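Local coordinates for phosphoethanolamine N-methyltransferase 1 (PDB 4KRG), which catalyses the methylation of phosphoethanolamine with S-adenosylmethionine as methyl donor, probably as an early step of nematode phosphocholine biosynthesis, at residues 402-408 with 458-464. Residue numbers count along the deposited sequence, not the author numbering.
Sequences VVLLEPV and NYLLIKA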
loop_
_atom_site.group_PDB
_atom_site.type_symbol
_atom_site.label_atom_id
_atom_site.label_comp_id
_atom_site.label_asym_id
_atom_site.label_seq_id
_atom_site.Cartn_x
_atom_site.Cartn_y
_atom_site.Cartn_z
ATOM N N VAL A 402 -16.201 16.031 -12.894
ATOM C CA VAL A 402 -15.607 16.036 -11.567
ATOM C C VAL A 402 -16.541 16.734 -10.586
ATOM O O VAL A 402 -17.376 17.550 -10.978
ATOM C CB VAL A 402 -14.225 16.722 -11.553
ATOM C CG1 VAL A 402 -13.326 16.135 -12.630
ATOM C CG2 VAL A 402 -14.373 18.224 -11.755
ATOM N N VAL A 403 -16.412 16.375 -9.314
ATOM C CA VAL A 403 -17.143 17.020 -8.234
ATOM C C VAL A 403 -16.155 17.229 -7.094
ATOM O O VAL A 403 -15.534 16.275 -6.621
ATOM C CB VAL A 403 -18.342 16.166 -7.746
ATOM C CG1 VAL A 403 -19.082 16.869 -6.619
ATOM C CG2 VAL A 403 -19.298 15.875 -8.885
ATOM N N LEU A 404 -15.986 18.476 -6.673
ATOM C CA LEU A 404 -15.030 18.790 -5.617
ATOM C C LEU A 404 -15.732 19.411 -4.422
ATOM O O LEU A 404 -16.550 20.306 -4.588
ATOM C CB LEU A 404 -13.972 19.768 -6.126
ATOM C CG LEU A 404 -13.311 19.412 -7.451
ATOM C CD1 LEU A 404 -12.382 20.529 -7.883
ATOM C CD2 LEU A 404 -12.556 18.102 -7.337
ATOM N N LEU A 405 -15.418 18.932 -3.223
ATOM C CA LEU A 405 -15.827 19.617 -1.998
ATOM C C LEU A 405 -14.576 20.279 -1.450
ATOM O O LEU A 405 -13.544 19.628 -1.277
ATOM C CB LEU A 405 -16.418 18.639 -0.979
ATOM C CG LEU A 405 -16.924 19.205 0.356
ATOM C CD1 LEU A 405 -17.993 20.277 0.146
ATOM C CD2 LEU A 405 -17.459 18.088 1.234
ATOM N N GLU A 406 -14.644 21.582 -1.207
ATOM C CA GLU A 406 -13.447 22.328 -0.849
ATOM C C GLU A 406 -13.609 23.161 0.410
ATOM O O GLU A 406 -14.537 23.956 0.503
ATOM C CB GLU A 406 -13.043 23.247 -2.003
ATOM C CG GLU A 406 -12.528 22.526 -3.219
ATOM C CD GLU A 406 -11.220 21.814 -2.950
ATOM O OE1 GLU A 406 -10.441 22.274 -2.080
ATOM O OE2 GLU A 406 -10.973 20.785 -3.615
ATOM N N PRO A 407 -12.693 22.992 1.379
ATOM C CA PRO A 407 -12.656 23.905 2.523
ATOM C C PRO A 407 -12.025 25.244 2.133
ATOM O O PRO A 407 -10.982 25.285 1.483
ATOM C CB PRO A 407 -11.765 23.165 3.526
ATOM C CG PRO A 407 -10.857 22.350 2.680
ATOM C CD PRO A 407 -11.682 21.923 1.492
ATOM N N VAL A 408 -12.681 26.339 2.497
ATOM C CA VAL A 408 -12.158 27.668 2.212
ATOM C C VAL A 408 -12.366 28.566 3.420
ATOM O O VAL A 408 -13.076 28.205 4.353
ATOM C CB VAL A 408 -12.850 28.319 0.999
ATOM C CG1 VAL A 408 -12.704 27.455 -0.237
ATOM C CG2 VAL A 408 -14.325 28.590 1.303
ATOM N N ASN A 458 -15.334 27.011 5.950
ATOM C CA ASN A 458 -16.414 27.172 4.987
ATOM C C ASN A 458 -16.234 26.148 3.867
ATOM O O ASN A 458 -15.145 25.599 3.713
ATOM C CB ASN A 458 -16.418 28.596 4.437
ATOM C CG ASN A 458 -16.608 29.619 5.518
ATOM O OD1 ASN A 458 -17.422 29.429 6.416
ATOM N ND2 ASN A 458 -15.844 30.701 5.460
ATOM N N TYR A 459 -17.292 25.872 3.103
ATOM C CA TYR A 459 -17.213 24.844 2.068
ATOM C C TYR A 459 -17.856 25.226 0.748
ATOM O O TYR A 459 -18.956 25.773 0.712
ATOM C CB TYR A 459 -17.797 23.516 2.564
ATOM C CG TYR A 459 -16.906 22.820 3.554
ATOM C CD1 TYR A 459 -15.839 22.041 3.124
ATOM C CD2 TYR A 459 -17.117 22.955 4.918
ATOM C CE1 TYR A 459 -15.008 21.408 4.028
ATOM C CE2 TYR A 459 -16.294 22.326 5.835
ATOM C CZ TYR A 459 -15.241 21.558 5.383
ATOM O OH TYR A 459 -14.417 20.936 6.281
ATOM N N LEU A 460 -17.147 24.920 -0.334
ATOM C CA LEU A 460 -17.672 25.079 -1.677
ATOM C C LEU A 460 -17.853 23.706 -2.298
ATOM O O LEU A 460 -17.017 22.812 -2.125
ATOM C CB LEU A 460 -16.716 25.901 -2.542
ATOM C CG LEU A 460 -16.371 27.318 -2.089
ATOM C CD1 LEU A 460 -15.337 27.930 -3.023
ATOM C CD2 LEU A 460 -17.617 28.187 -2.031
ATOM N N LEU A 461 -18.950 23.537 -3.021
ATOM C CA LEU A 461 -19.179 22.318 -3.773
ATOM C C LEU A 461 -19.065 22.706 -5.232
ATOM O O LEU A 461 -19.797 23.571 -5.707
ATOM C CB LEU A 461 -20.567 21.762 -3.473
ATOM C CG LEU A 461 -20.936 20.404 -4.066
ATOM C CD1 LEU A 461 -19.970 19.332 -3.598
ATOM C CD2 LEU A 461 -22.358 20.040 -3.670
ATOM N N ILE A 462 -18.128 22.084 -5.934
ATOM C CA ILE A 462 -17.827 22.464 -7.308
ATOM C C ILE A 462 -18.021 21.287 -8.269
ATOM O O ILE A 462 -17.643 20.156 -7.962
ATOM C CB ILE A 462 -16.388 23.007 -7.414
ATOM C CG1 ILE A 462 -16.180 24.132 -6.394
ATOM C CG2 ILE A 462 -16.096 23.488 -8.829
ATOM C CD1 ILE A 462 -14.744 24.429 -6.085
ATOM N N LYS A 463 -18.635 21.562 -9.419
ATOM C CA LYS A 463 -18.790 20.574 -10.476
ATOM C C LYS A 463 -18.206 21.159 -11.753
ATOM O O LYS A 463 -18.396 22.343 -12.035
ATOM C CB LYS A 463 -20.269 20.240 -10.692
ATOM C CG LYS A 463 -20.968 19.630 -9.486
ATOM C CD LYS A 463 -22.482 19.598 -9.658
ATOM C CE LYS A 463 -22.906 18.879 -10.930
ATOM N NZ LYS A 463 -22.414 17.476 -10.991
ATOM N N ALA A 464 -17.488 20.336 -12.511
ATOM C CA ALA A 464 -16.946 20.743 -13.802
ATOM C C ALA A 464 -16.631 19.516 -14.647
ATOM O O ALA A 464 -16.967 18.394 -14.278
ATOM C CB ALA A 464 -15.699 21.609 -13.625
HETATM O O HOH W 1 -19.573 17.506 -12.640
#
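In the C-terminal half, 458-464 is the reversed, next-to-edge strand of a class I methyltransferase (Rossmann-like) sheet: its N-to-C direction makes 152° with that of 402-408, and strand 428-432 lies on its other side. The register is unbroken, with both N and O of Val402, Leu404, Glu406 and Val408 bonded to Ala464, Ile462, Leu460 and Asn458. Leu404 N to Ile462 O and Ile462 N to Leu404 O are both 2.7 Å; Asn458 N to Val408 O (3.0 Å, 138° at H) is the most bent. Between these pairs, Val403 and Leu405 bond Met375 and Ala377 of parallel strand 372-378 and Glu379 just after it. Pro407 occupies a non-hydrogen-bonded pair, so its missing NH costs this strand pair nothing.

Leu404 and Ile462 (CB to CB 4.2 Å) pack under helix 413-422. On that face the buried Glu406 carboxylate is satisfied by the amides of Leu381 and Ala382. On the other, Leu405 CD1 meets Leu461 CD1 at 4.3 Å, and Pro407 CB lies 3.7 Å from Tyr459 CE1; the Tyr459 hydroxyl bonds Ser455. Lys463 NZ bonds Ala286 O and donates to water 1 (3.3 Å), which in turn donates to Val402 O at 2.8 Å.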